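Local coordinates for cell division control protein 13 (Saccharomyces cerevisiae, PDB 4HCE) that takes part in telomere maintenance in budding yeast, where dimerization of its OB2 domain is required for productive Stn1 binding, at residues V16-G21 with R100-V105; E104-L109 with S124-S129; A32-F37 with F79-C84; G25-Q30 with T41-F46. All coordinates share one frame; numbering follows the deposited sequence.

Contact 1 of 4, residues V16-G21 with R100-V105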
loop_
_atom_site.group_PDB
_atom_site.type_symbol
_atom_site.label_atom_id
_atom_site.label_comp_id
_atom_site.label_asym_id
_atom_site.label_seq_id
_atom_site.Cartn_x
_atom_site.Cartn_y
_atom_site.Cartn_z
ATOM N N VAL B 16 -10.681 16.910 3.043
ATOM C CA VAL B 16 -9.867 17.393 1.936
ATOM C C VAL B 16 -8.679 18.178 2.516
ATOM O O VAL B 16 -8.859 19.119 3.301
ATOM C CB VAL B 16 -10.716 18.259 0.949
ATOM C CG1 VAL B 16 -9.898 18.699 -0.257
ATOM C CG2 VAL B 16 -11.943 17.491 0.480
ATOM N N GLU B 17 -7.476 17.801 2.111
ATOM C CA GLU B 17 -6.267 18.506 2.542
ATOM C C GLU B 17 -5.430 19.015 1.385
ATOM O O GLU B 17 -5.282 18.346 0.349
ATOM C CB GLU B 17 -5.388 17.626 3.451
ATOM C CG GLU B 17 -6.039 17.238 4.781
ATOM C CD GLU B 17 -6.143 18.387 5.805
ATOM O OE1 GLU B 17 -5.449 19.417 5.665
ATOM O OE2 GLU B 17 -6.935 18.263 6.772
ATOM N N ARG B 18 -4.852 20.196 1.588
ATOM C CA ARG B 18 -3.860 20.715 0.672
ATOM C C ARG B 18 -2.460 20.496 1.234
ATOM O O ARG B 18 -2.145 20.940 2.337
ATOM C CB ARG B 18 -4.083 22.195 0.381
ATOM C CG ARG B 18 -3.131 22.753 -0.674
ATOM C CD ARG B 18 -3.484 24.186 -1.013
ATOM N NE ARG B 18 -4.849 24.243 -1.526
ATOM C CZ ARG B 18 -5.603 25.338 -1.574
ATOM N NH1 ARG B 18 -5.124 26.507 -1.146
ATOM N NH2 ARG B 18 -6.841 25.255 -2.063
ATOM N N LEU B 19 -1.626 19.801 0.478
ATOM C CA LEU B 19 -0.269 19.559 0.923
ATOM C C LEU B 19 0.691 20.122 -0.094
ATOM O O LEU B 19 0.403 20.177 -1.297
ATOM C CB LEU B 19 -0.016 18.055 1.161
ATOM C CG LEU B 19 -1.041 17.285 2.033
ATOM C CD1 LEU B 19 -0.841 15.796 1.921
ATOM C CD2 LEU B 19 -0.985 17.660 3.504
ATOM N N GLU B 20 1.842 20.541 0.405
ATOM C CA GLU B 20 2.895 21.094 -0.414
ATOM C C GLU B 20 4.213 20.452 -0.006
ATOM O O GLU B 20 4.443 20.162 1.174
ATOM C CB GLU B 20 2.938 22.630 -0.319
ATOM C CG GLU B 20 3.904 23.276 -1.353
ATOM C CD GLU B 20 5.389 23.229 -0.939
ATOM O OE1 GLU B 20 6.257 23.477 -1.807
ATOM O OE2 GLU B 20 5.697 22.938 0.261
ATOM N N GLY B 21 5.070 20.189 -0.994
ATOM C CA GLY B 21 6.305 19.465 -0.737
ATOM C C GLY B 21 6.710 18.769 -2.003
ATOM O O GLY B 21 6.754 19.386 -3.091
ATOM N N ARG B 100 9.046 21.881 -6.537
ATOM C CA ARG B 100 8.025 21.607 -5.567
ATOM C C ARG B 100 6.659 21.347 -6.173
ATOM O O ARG B 100 6.346 21.786 -7.293
ATOM C CB ARG B 100 8.010 22.724 -4.543
ATOM C CG ARG B 100 9.399 22.755 -3.926
ATOM C CD ARG B 100 9.440 23.555 -2.690
ATOM N NE ARG B 100 8.839 22.917 -1.519
ATOM C CZ ARG B 100 9.450 22.080 -0.698
ATOM N NH1 ARG B 100 10.681 21.644 -0.952
ATOM N NH2 ARG B 100 8.805 21.675 0.391
ATOM N N ILE B 101 5.876 20.583 -5.424
ATOM C CA ILE B 101 4.594 20.105 -5.882
ATOM C C ILE B 101 3.557 20.463 -4.848
ATOM O O ILE B 101 3.835 20.492 -3.649
ATOM C CB ILE B 101 4.631 18.577 -6.188
ATOM C CG1 ILE B 101 5.058 18.363 -7.640
ATOM C CG2 ILE B 101 3.256 17.937 -6.109
ATOM C CD1 ILE B 101 6.514 18.058 -7.826
ATOM N N SER B 102 2.363 20.761 -5.333
ATOM C CA SER B 102 1.251 21.029 -4.478
ATOM C C SER B 102 0.096 20.112 -4.870
ATOM O O SER B 102 -0.231 19.996 -6.064
ATOM C CB SER B 102 0.851 22.496 -4.622
ATOM O OG SER B 102 -0.181 22.781 -3.695
ATOM N N VAL B 103 -0.529 19.477 -3.882
ATOM C CA VAL B 103 -1.615 18.530 -4.149
ATOM C C VAL B 103 -2.819 18.813 -3.244
ATOM O O VAL B 103 -2.682 19.303 -2.112
ATOM C CB VAL B 103 -1.168 17.045 -3.966
ATOM C CG1 VAL B 103 -0.062 16.664 -4.940
ATOM C CG2 VAL B 103 -0.714 16.775 -2.541
ATOM N N GLU B 104 -4.005 18.518 -3.746
ATOM C CA GLU B 104 -5.146 18.402 -2.870
ATOM C C GLU B 104 -5.481 16.943 -2.830
ATOM O O GLU B 104 -5.584 16.306 -3.868
ATOM C CB GLU B 104 -6.335 19.219 -3.350
ATOM C CG GLU B 104 -6.252 20.649 -2.884
ATOM C CD GLU B 104 -7.374 21.507 -3.404
ATOM O OE1 GLU B 104 -7.305 22.739 -3.169
ATOM O OE2 GLU B 104 -8.308 20.953 -4.042
ATOM N N VAL B 105 -5.631 16.416 -1.627
ATOM C CA VAL B 105 -5.943 15.010 -1.461
ATOM C C VAL B 105 -7.281 14.896 -0.756
ATOM O O VAL B 105 -7.660 15.782 0.031
ATOM C CB VAL B 105 -4.828 14.222 -0.723
ATOM C CG1 VAL B 105 -3.545 14.231 -1.541
ATOM C CG2 VAL B 105 -4.558 14.775 0.673
#
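With CG of E20 anti to the backbone N (chi1 -171°) and the chain bent at chi2, CD of E20 turns toward R100, whose bend at chi3 sets NE against it. The two side chains cross at about a right angle, and NE of R100 reaches the syn lone pair of OE1 of E20 at 2.7 Å; a weak bond runs from NH2 of R100 to OE2 of E20. On the face carrying R18 and E20, the second ion pair is built differently: R18 and E104 lie side by side with their planes nearly coplanar, and NH2 of R18 meets OE1 of E104 at 2.8 Å. The backbone under these side chains is an antiparallel ladder of the OB fold, joining strands 16-27 and 101-110, the first and fourth strands in chain order. L19 and V103 form one hydrogen-bonded pair, N of V103 donating to O of L19 at 2.8 Å. L19, V103 and V105 occupy the other face, where CD1 of L19 lies 4.1 Å from CG2 of V105 and F46 covers L19 and V103. An alanine at R100 would probably leave the E20 carboxylate without its cationic mate and free to turn. NH2 of R100 also lies 3.5 Å from CA of G21.

Contact 2 of 4, residues E104-L109 with S124-S129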
loop_
_atom_site.group_PDB
_atom_site.type_symbol
_atom_site.label_atom_id
_atom_site.label_comp_id
_atom_site.label_asym_id
_atom_site.label_seq_id
_atom_site.Cartn_x
_atom_site.Cartn_y
_atom_site.Cartn_z
ATOM N N GLU B 104 -4.005 18.518 -3.746
ATOM C CA GLU B 104 -5.146 18.402 -2.870
ATOM C C GLU B 104 -5.481 16.943 -2.830
ATOM O O GLU B 104 -5.584 16.306 -3.868
ATOM C CB GLU B 104 -6.335 19.219 -3.350
ATOM C CG GLU B 104 -6.252 20.649 -2.884
ATOM C CD GLU B 104 -7.374 21.507 -3.404
ATOM O OE1 GLU B 104 -7.305 22.739 -3.169
ATOM O OE2 GLU B 104 -8.308 20.953 -4.042
ATOM N N VAL B 105 -5.631 16.416 -1.627
ATOM C CA VAL B 105 -5.943 15.010 -1.461
ATOM C C VAL B 105 -7.281 14.896 -0.756
ATOM O O VAL B 105 -7.660 15.782 0.031
ATOM C CB VAL B 105 -4.828 14.222 -0.723
ATOM C CG1 VAL B 105 -3.545 14.231 -1.541
ATOM C CG2 VAL B 105 -4.558 14.775 0.673
ATOM N N GLU B 106 -7.990 13.806 -1.054
ATOM C CA GLU B 106 -9.302 13.583 -0.518
ATOM C C GLU B 106 -9.369 12.201 0.080
ATOM O O GLU B 106 -9.001 11.233 -0.566
ATOM C CB GLU B 106 -10.355 13.721 -1.610
ATOM C CG GLU B 106 -11.767 13.673 -1.059
ATOM C CD GLU B 106 -12.853 13.844 -2.113
ATOM O OE1 GLU B 106 -14.025 13.906 -1.690
ATOM O OE2 GLU B 106 -12.568 13.913 -3.341
ATOM N N ARG B 107 -9.862 12.132 1.317
ATOM C CA ARG B 107 -10.017 10.902 2.045
ATOM C C ARG B 107 -11.284 10.216 1.513
ATOM O O ARG B 107 -12.400 10.754 1.654
ATOM C CB ARG B 107 -10.186 11.227 3.541
ATOM C CG ARG B 107 -10.000 10.046 4.465
ATOM C CD ARG B 107 -8.555 9.576 4.342
ATOM N NE ARG B 107 -8.193 8.685 5.422
ATOM C CZ ARG B 107 -7.080 7.971 5.479
ATOM N NH1 ARG B 107 -6.178 8.017 4.503
ATOM N NH2 ARG B 107 -6.879 7.207 6.534
ATOM N N ILE B 108 -11.117 9.038 0.917
ATOM C CA ILE B 108 -12.248 8.309 0.331
ATOM C C ILE B 108 -12.343 6.904 0.929
ATOM O O ILE B 108 -11.368 6.365 1.453
ATOM C CB ILE B 108 -12.145 8.201 -1.219
ATOM C CG1 ILE B 108 -10.845 7.486 -1.635
ATOM C CG2 ILE B 108 -12.272 9.566 -1.894
ATOM C CD1 ILE B 108 -10.889 6.965 -3.063
ATOM N N LEU B 109 -13.539 6.336 0.862
ATOM C CA LEU B 109 -13.754 4.940 1.162
ATOM C C LEU B 109 -13.574 4.228 -0.161
ATOM O O LEU B 109 -14.358 4.402 -1.109
ATOM C CB LEU B 109 -15.150 4.714 1.733
ATOM C CG LEU B 109 -15.564 3.279 2.045
ATOM C CD1 LEU B 109 -14.824 2.727 3.250
ATOM C CD2 LEU B 109 -17.066 3.232 2.271
ATOM N N SER B 124 -6.934 9.907 -1.853
ATOM C CA SER B 124 -6.848 9.905 -3.301
ATOM C C SER B 124 -6.507 11.272 -3.863
ATOM O O SER B 124 -6.807 12.278 -3.243
ATOM C CB SER B 124 -8.143 9.416 -3.923
ATOM O OG SER B 124 -9.133 10.370 -3.653
ATOM N N LEU B 125 -5.911 11.296 -5.050
ATOM C CA LEU B 125 -5.472 12.536 -5.646
ATOM C C LEU B 125 -6.622 13.342 -6.208
ATOM O O LEU B 125 -7.203 12.977 -7.216
ATOM C CB LEU B 125 -4.456 12.268 -6.764
ATOM C CG LEU B 125 -3.757 13.493 -7.345
ATOM C CD1 LEU B 125 -3.713 14.632 -6.325
ATOM C CD2 LEU B 125 -2.351 13.099 -7.749
ATOM N N LYS B 126 -6.958 14.441 -5.540
ATOM C CA LYS B 126 -7.992 15.339 -6.031
ATOM C C LYS B 126 -7.429 16.300 -7.087
ATOM O O LYS B 126 -7.969 16.426 -8.176
ATOM C CB LYS B 126 -8.626 16.133 -4.904
ATOM C CG LYS B 126 -9.922 16.802 -5.301
ATOM C CD LYS B 126 -10.598 17.412 -4.084
ATOM C CE LYS B 126 -12.067 17.671 -4.381
ATOM N NZ LYS B 126 -12.259 19.056 -4.868
ATOM N N ASN B 127 -6.369 17.009 -6.726
ATOM C CA ASN B 127 -5.719 17.949 -7.620
ATOM C C ASN B 127 -4.228 17.875 -7.450
ATOM O O ASN B 127 -3.738 17.507 -6.387
ATOM C CB ASN B 127 -6.176 19.372 -7.337
ATOM C CG ASN B 127 -7.564 19.626 -7.847
ATOM O OD1 ASN B 127 -7.858 19.404 -9.031
ATOM N ND2 ASN B 127 -8.441 20.077 -6.958
ATOM N N ILE B 128 -3.523 18.250 -8.507
ATOM C CA ILE B 128 -2.067 18.304 -8.493
ATOM C C ILE B 128 -1.576 19.430 -9.379
ATOM O O ILE B 128 -1.999 19.588 -10.535
ATOM C CB ILE B 128 -1.386 16.974 -8.923
ATOM C CG1 ILE B 128 0.161 17.099 -8.869
ATOM C CG2 ILE B 128 -1.849 16.545 -10.312
ATOM C CD1 ILE B 128 0.885 15.782 -8.644
ATOM N N SER B 129 -0.670 20.204 -8.804
ATOM C CA SER B 129 0.014 21.216 -9.531
ATOM C C SER B 129 1.508 20.980 -9.419
ATOM O O SER B 129 2.068 20.834 -8.316
ATOM C CB SER B 129 -0.343 22.589 -9.007
ATOM O OG SER B 129 0.477 23.513 -9.673
HETATM O O HOH W 1 -10.641 12.830 -5.601
#
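Two successive residues, K126 and N127, face the single residue E104, and both of their backbone N-H groups converge on its carbonyl. This is a classic beta bulge in the antiparallel hairpin of strands 101-110 and 120-129, part of the OB fold. N of K126 donates to O of E104 at 2.9 Å with a bent angle of 136°, whereas N of N127 makes a straighter bond to the same oxygen. The extra residue shifts the register by one, after which V105 faces L125 as a non-hydrogen-bonded pair and E106 faces S124 as a hydrogen-bonded one, with N of S124 2.8 Å from O of E106.

The side chains of E104 and N127 run beside each other in the same direction. ND2 of N127 approaches OE2 of E104 at 3.0 Å from above the carboxylate plane, although that oxygen lies almost in the plane of the amide; the two planes are 63° apart. OE1 of E104 is taken by R18, so the carboxylate is held through both oxygens and ties three strands together. Its charge is also likely to feel K126, whose NZ stays 4.5 Å from OE2 of E104, beyond a salt bridge. K126 and E106 cross obliquely, CE of K126 lying 3.9 Å from OE2 of E106. Farther along the strands, I108 packs on S124, and its R107 and L109 neighbours reach V59 and V57 of the second subunit. In the I108 contact, CD1 lies 3.8 Å from CB of S124, and CG2 lies 3.7 Å from OG of S124.

Contact 3 of 4, residues A32-F37 with F79-C84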
loop_
_atom_site.group_PDB
_atom_site.type_symbol
_atom_site.label_atom_id
_atom_site.label_comp_id
_atom_site.label_asym_id
_atom_site.label_seq_id
_atom_site.Cartn_x
_atom_site.Cartn_y
_atom_site.Cartn_z
ATOM N N ALA B 32 5.211 -0.621 -17.362
ATOM C CA ALA B 32 5.398 -0.336 -18.778
ATOM C C ALA B 32 4.167 0.220 -19.517
ATOM O O ALA B 32 4.326 0.866 -20.543
ATOM C CB ALA B 32 5.932 -1.573 -19.485
ATOM N N SER B 33 2.958 -0.037 -19.017
ATOM C CA SER B 33 1.751 0.432 -19.686
ATOM C C SER B 33 0.632 0.586 -18.678
ATOM O O SER B 33 0.757 0.154 -17.539
ATOM C CB SER B 33 1.312 -0.519 -20.826
ATOM O OG SER B 33 0.371 -1.508 -20.379
ATOM N N ILE B 34 -0.460 1.198 -19.122
ATOM C CA ILE B 34 -1.684 1.339 -18.352
ATOM C C ILE B 34 -2.274 -0.008 -17.921
ATOM O O ILE B 34 -2.994 -0.081 -16.924
ATOM C CB ILE B 34 -2.743 2.173 -19.143
ATOM C CG1 ILE B 34 -3.937 2.560 -18.251
ATOM C CG2 ILE B 34 -3.207 1.442 -20.418
ATOM C CD1 ILE B 34 -3.593 3.485 -17.093
ATOM N N ASN B 35 -1.969 -1.067 -18.669
ATOM C CA ASN B 35 -2.529 -2.405 -18.395
ATOM C C ASN B 35 -2.110 -2.988 -17.048
ATOM O O ASN B 35 -2.807 -3.833 -16.497
ATOM C CB ASN B 35 -2.182 -3.394 -19.511
ATOM C CG ASN B 35 -2.738 -2.976 -20.860
ATOM O OD1 ASN B 35 -3.830 -2.406 -20.957
ATOM N ND2 ASN B 35 -1.974 -3.252 -21.918
ATOM N N GLU B 36 -0.972 -2.519 -16.530
ATOM C CA GLU B 36 -0.459 -2.913 -15.215
ATOM C C GLU B 36 -1.434 -2.596 -14.095
ATOM O O GLU B 36 -1.344 -3.185 -13.017
ATOM C CB GLU B 36 0.838 -2.163 -14.910
ATOM C CG GLU B 36 1.736 -1.931 -16.119
ATOM C CD GLU B 36 2.717 -3.052 -16.340
ATOM O OE1 GLU B 36 3.363 -3.449 -15.357
ATOM O OE2 GLU B 36 2.848 -3.529 -17.483
ATOM N N PHE B 37 -2.347 -1.657 -14.354
ATOM C CA PHE B 37 -3.254 -1.143 -13.341
ATOM C C PHE B 37 -4.691 -1.639 -13.451
ATOM O O PHE B 37 -5.621 -0.985 -12.961
ATOM C CB PHE B 37 -3.152 0.400 -13.273
ATOM C CG PHE B 37 -1.743 0.870 -13.052
ATOM C CD1 PHE B 37 -1.147 0.745 -11.789
ATOM C CD2 PHE B 37 -0.979 1.338 -14.111
ATOM C CE1 PHE B 37 0.176 1.123 -11.590
ATOM C CE2 PHE B 37 0.338 1.713 -13.916
ATOM C CZ PHE B 37 0.922 1.607 -12.656
ATOM N N PHE B 79 -2.059 11.782 -16.514
ATOM C CA PHE B 79 -0.740 11.528 -17.092
ATOM C C PHE B 79 -0.776 11.213 -18.574
ATOM O O PHE B 79 0.239 11.315 -19.245
ATOM C CB PHE B 79 -0.039 10.372 -16.352
ATOM C CG PHE B 79 0.144 10.610 -14.876
ATOM C CD1 PHE B 79 0.966 11.647 -14.418
ATOM C CD2 PHE B 79 -0.493 9.795 -13.945
ATOM C CE1 PHE B 79 1.134 11.873 -13.055
ATOM C CE2 PHE B 79 -0.341 10.016 -12.583
ATOM C CZ PHE B 79 0.475 11.052 -12.137
ATOM N N GLY B 80 -1.940 10.812 -19.082
ATOM C CA GLY B 80 -2.057 10.420 -20.477
ATOM C C GLY B 80 -1.694 8.968 -20.638
ATOM O O GLY B 80 -0.726 8.507 -20.034
ATOM N N VAL B 81 -2.462 8.257 -21.466
ATOM C CA VAL B 81 -2.229 6.835 -21.737
ATOM C C VAL B 81 -0.870 6.653 -22.421
ATOM O O VAL B 81 -0.184 5.661 -22.179
ATOM C CB VAL B 81 -3.412 6.176 -22.540
ATOM C CG1 VAL B 81 -3.474 6.657 -23.994
ATOM C CG2 VAL B 81 -3.358 4.648 -22.460
ATOM N N LEU B 82 -0.483 7.633 -23.241
ATOM C CA LEU B 82 0.783 7.610 -23.989
ATOM C C LEU B 82 2.023 7.763 -23.104
ATOM O O LEU B 82 3.132 7.494 -23.550
ATOM C CB LEU B 82 0.788 8.688 -25.092
ATOM C CG LEU B 82 -0.340 8.607 -26.140
ATOM C CD1 LEU B 82 -0.394 9.849 -27.035
ATOM C CD2 LEU B 82 -0.178 7.361 -26.990
ATOM N N ASN B 83 1.828 8.205 -21.861
ATOM C CA ASN B 83 2.936 8.444 -20.910
ATOM C C ASN B 83 2.982 7.478 -19.729
ATOM O O ASN B 83 3.799 7.635 -18.817
ATOM C CB ASN B 83 2.866 9.884 -20.408
ATOM C CG ASN B 83 2.738 10.878 -21.558
ATOM O OD1 ASN B 83 3.608 10.931 -22.432
ATOM N ND2 ASN B 83 1.636 11.633 -21.589
ATOM N N CYS B 84 2.121 6.466 -19.758
ATOM C CA CYS B 84 1.967 5.586 -18.619
ATOM C C CYS B 84 3.052 4.492 -18.528
ATOM O O CYS B 84 2.748 3.306 -18.500
ATOM C CB CYS B 84 0.550 5.023 -18.573
ATOM S SG CYS B 84 0.171 4.216 -17.000
HETATM O O HOH W 2 0.121 2.854 -21.443
#
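Apolar contacts carry most of the meeting between I34 and the pair V81 and C84. CG2 of I34 touches CG2 of V81 at 3.8 Å, the two side chains crossing at about a right angle. The sulfur of C84, placed anti to its backbone N (chi1 -167°), lies against I34, 3.7 Å from its CA and 3.8 Å from its CD1. A sulfur-aromatic contact extends this cluster: SG of C84 stands 4.0 Å from CE2 of F37, approaching the ring obliquely.

Polar links across the contact run through water. One molecule accepts from N of I34 at 2.9 Å and donates to O of V81 at 2.9 Å, bridging two short 3-10 segments, 34-36 and 81-83, that have no direct hydrogen bond between them. Within each loop a side chain bonds to the backbone of the turn. OG of S33 accepts from N of N35 in an ST turn, and ND2 of N83 donates to O of F79 at 2.7 Å, close to G80, which follows helix 72-79 with positive phi.

The contact thus sets the loop between strands 16-27 and 42-47 against the link between helices 72-79 and 86-92: I34 also rests on R72, I75 and C76, and F37 on L42.

Contact 4 of 4, residues G25-Q30 with T41-F46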
loop_
_atom_site.group_PDB
_atom_site.type_symbol
_atom_site.label_atom_id
_atom_site.label_comp_id
_atom_site.label_asym_id
_atom_site.label_seq_id
_atom_site.Cartn_x
_atom_site.Cartn_y
_atom_site.Cartn_z
ATOM N N GLY B 25 8.321 9.309 -4.382
ATOM C CA GLY B 25 8.298 7.928 -4.846
ATOM C C GLY B 25 6.943 7.484 -5.345
ATOM O O GLY B 25 5.914 8.124 -5.093
ATOM N N MET B 26 6.953 6.376 -6.072
ATOM C CA MET B 26 5.726 5.774 -6.527
ATOM C C MET B 26 5.774 4.262 -6.396
ATOM O O MET B 26 6.843 3.641 -6.433
ATOM C CB MET B 26 5.350 6.226 -7.958
ATOM C CG MET B 26 6.228 5.722 -9.086
ATOM S SD MET B 26 5.870 6.469 -10.707
ATOM C CE MET B 26 7.474 6.312 -11.454
ATOM N N ASN B 27 4.590 3.696 -6.222
ATOM C CA ASN B 27 4.407 2.272 -6.137
ATOM C C ASN B 27 3.258 1.829 -7.055
ATOM O O ASN B 27 2.145 2.386 -6.976
ATOM C CB ASN B 27 4.074 1.897 -4.712
ATOM C CG ASN B 27 4.454 0.480 -4.397
ATOM O OD1 ASN B 27 5.628 0.189 -4.160
ATOM N ND2 ASN B 27 3.473 -0.416 -4.402
ATOM N N PRO B 28 3.520 0.830 -7.923
ATOM C CA PRO B 28 4.827 0.166 -8.097
ATOM C C PRO B 28 5.863 1.072 -8.793
ATOM O O PRO B 28 5.492 1.887 -9.632
ATOM C CB PRO B 28 4.490 -1.050 -8.977
ATOM C CG PRO B 28 3.220 -0.697 -9.670
ATOM C CD PRO B 28 2.459 0.197 -8.735
ATOM N N PRO B 29 7.160 0.923 -8.452
ATOM C CA PRO B 29 8.167 1.866 -8.962
ATOM C C PRO B 29 8.527 1.650 -10.435
ATOM O O PRO B 29 9.094 2.542 -11.071
ATOM C CB PRO B 29 9.384 1.613 -8.059
ATOM C CG PRO B 29 9.225 0.207 -7.570
ATOM C CD PRO B 29 7.743 -0.086 -7.538
ATOM N N GLN B 30 8.187 0.476 -10.956
ATOM C CA GLN B 30 8.414 0.136 -12.352
ATOM C C GLN B 30 7.131 -0.367 -13.015
ATOM O O GLN B 30 6.380 -1.143 -12.425
ATOM C CB GLN B 30 9.471 -0.964 -12.447
ATOM C CG GLN B 30 10.879 -0.501 -12.746
ATOM C CD GLN B 30 11.702 -1.641 -13.314
ATOM O OE1 GLN B 30 11.662 -1.913 -14.521
ATOM N NE2 GLN B 30 12.424 -2.342 -12.440
ATOM N N THR B 41 -2.765 -1.014 -8.099
ATOM C CA THR B 41 -3.057 0.409 -7.918
ATOM C C THR B 41 -1.780 1.273 -7.918
ATOM O O THR B 41 -0.750 0.880 -7.379
ATOM C CB THR B 41 -3.899 0.618 -6.642
ATOM O OG1 THR B 41 -5.156 -0.047 -6.825
ATOM C CG2 THR B 41 -4.158 2.086 -6.366
ATOM N N LEU B 42 -1.854 2.425 -8.571
ATOM C CA LEU B 42 -0.761 3.368 -8.562
ATOM C C LEU B 42 -0.853 4.212 -7.297
ATOM O O LEU B 42 -1.902 4.806 -7.002
ATOM C CB LEU B 42 -0.777 4.235 -9.824
ATOM C CG LEU B 42 0.275 5.345 -9.941
ATOM C CD1 LEU B 42 1.685 4.766 -10.068
ATOM C CD2 LEU B 42 -0.069 6.220 -11.139
ATOM N N LYS B 43 0.244 4.227 -6.550
ATOM C CA LYS B 43 0.367 4.984 -5.310
ATOM C C LYS B 43 1.529 5.962 -5.413
ATOM O O LYS B 43 2.590 5.630 -5.987
ATOM C CB LYS B 43 0.598 4.046 -4.121
ATOM C CG LYS B 43 -0.581 3.121 -3.841
ATOM C CD LYS B 43 -0.143 1.878 -3.085
ATOM C CE LYS B 43 -0.849 0.636 -3.609
ATOM N NZ LYS B 43 -1.915 0.094 -2.700
ATOM N N LEU B 44 1.321 7.171 -4.889
ATOM C CA LEU B 44 2.406 8.163 -4.809
ATOM C C LEU B 44 2.764 8.451 -3.366
ATOM O O LEU B 44 1.895 8.407 -2.494
ATOM C CB LEU B 44 2.024 9.455 -5.520
ATOM C CG LEU B 44 1.523 9.313 -6.962
ATOM C CD1 LEU B 44 1.142 10.704 -7.455
ATOM C CD2 LEU B 44 2.545 8.678 -7.888
ATOM N N TYR B 45 4.030 8.744 -3.111
ATOM C CA TYR B 45 4.464 9.133 -1.782
ATOM C C TYR B 45 4.856 10.583 -1.761
ATOM O O TYR B 45 5.712 11.028 -2.536
ATOM C CB TYR B 45 5.599 8.230 -1.262
ATOM C CG TYR B 45 5.127 6.816 -1.252
ATOM C CD1 TYR B 45 4.116 6.434 -0.383
ATOM C CD2 TYR B 45 5.598 5.883 -2.178
ATOM C CE1 TYR B 45 3.610 5.162 -0.383
ATOM C CE2 TYR B 45 5.092 4.589 -2.195
ATOM C CZ TYR B 45 4.091 4.245 -1.295
ATOM O OH TYR B 45 3.585 2.967 -1.270
ATOM N N PHE B 46 4.252 11.281 -0.812
ATOM C CA PHE B 46 4.375 12.706 -0.671
ATOM C C PHE B 46 4.834 13.088 0.727
ATOM O O PHE B 46 4.371 12.532 1.722
ATOM C CB PHE B 46 3.037 13.351 -0.992
ATOM C CG PHE B 46 3.064 14.842 -0.945
ATOM C CD1 PHE B 46 3.248 15.593 -2.099
ATOM C CD2 PHE B 46 2.879 15.485 0.250
ATOM C CE1 PHE B 46 3.278 16.981 -2.033
ATOM C CE2 PHE B 46 2.904 16.844 0.319
ATOM C CZ PHE B 46 3.095 17.597 -0.817
#
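Y45 and N27 cross obliquely, the tyrosine ring and the asparagine amide turned 61° apart. The approach is made by CB of N27, which lies 3.6 Å from OH and 3.8 Å from CE2 of Y45. CG of Y45 is anti to its carbonyl carbon (chi1 -58°), and the ring lies obliquely beside the neighbouring strand, CD2 within 3.7 Å of O of G25. A CB at G25 would point to this same face, about 3.7 Å from CD2 of Y45. K43 shares the face, its CB beside that of N27, while the rest of its chain leads away. A leucine in place of Y45 would probably lose the packing of the ring's outer part and hydroxyl on CB of N27, opening a gap beside the asparagine.

M26 and L44 meet on the other face. CB of M26 lies 3.7 Å from CD2 of L44, and the thioether beyond extends away toward S86, I89 and S90 of helix 86-92. P28, after a cis peptide bond, sets its CD 3.6 Å from O of T41 and packs on F37.

The backbones hold these faces in register: N27 and K43 are a hydrogen-bonded pair, with N of K43 2.7 Å from O of N27, and N of Y45 bonds to O of G25. The second subunit packs here, its N27 on K43 and its M120 on Y45. Antiparallel pairing of the first two strands, with a helix between the third and fourth strands packed against M26, is as expected for an OB fold, here forming part of the interface between the two subunits.

From the N terminus, strand 16-27 takes part first in contact 1 and then, at its far end, in contact 4. Contact 4 closes the short loop to strand 42-47. Contact 3 starts within that loop and ends after helix 72-79, so contacts 3 and 4 cross, and they touch where F37 meets P28 and L42. Both lie within the long loop that contact 1 closes by bringing strand 101-110 back to strand 16-27. Contact 2 begins on the E104 and V105 that contact 1 also uses, and closes the last hairpin. Contacts 1, 2 and 4 thus tie neighbouring strands of one sheet, with F46 of contact 4 packing on contact 1, while contact 3 joins peripheral loops about 23 Å from contact 1, centre to centre.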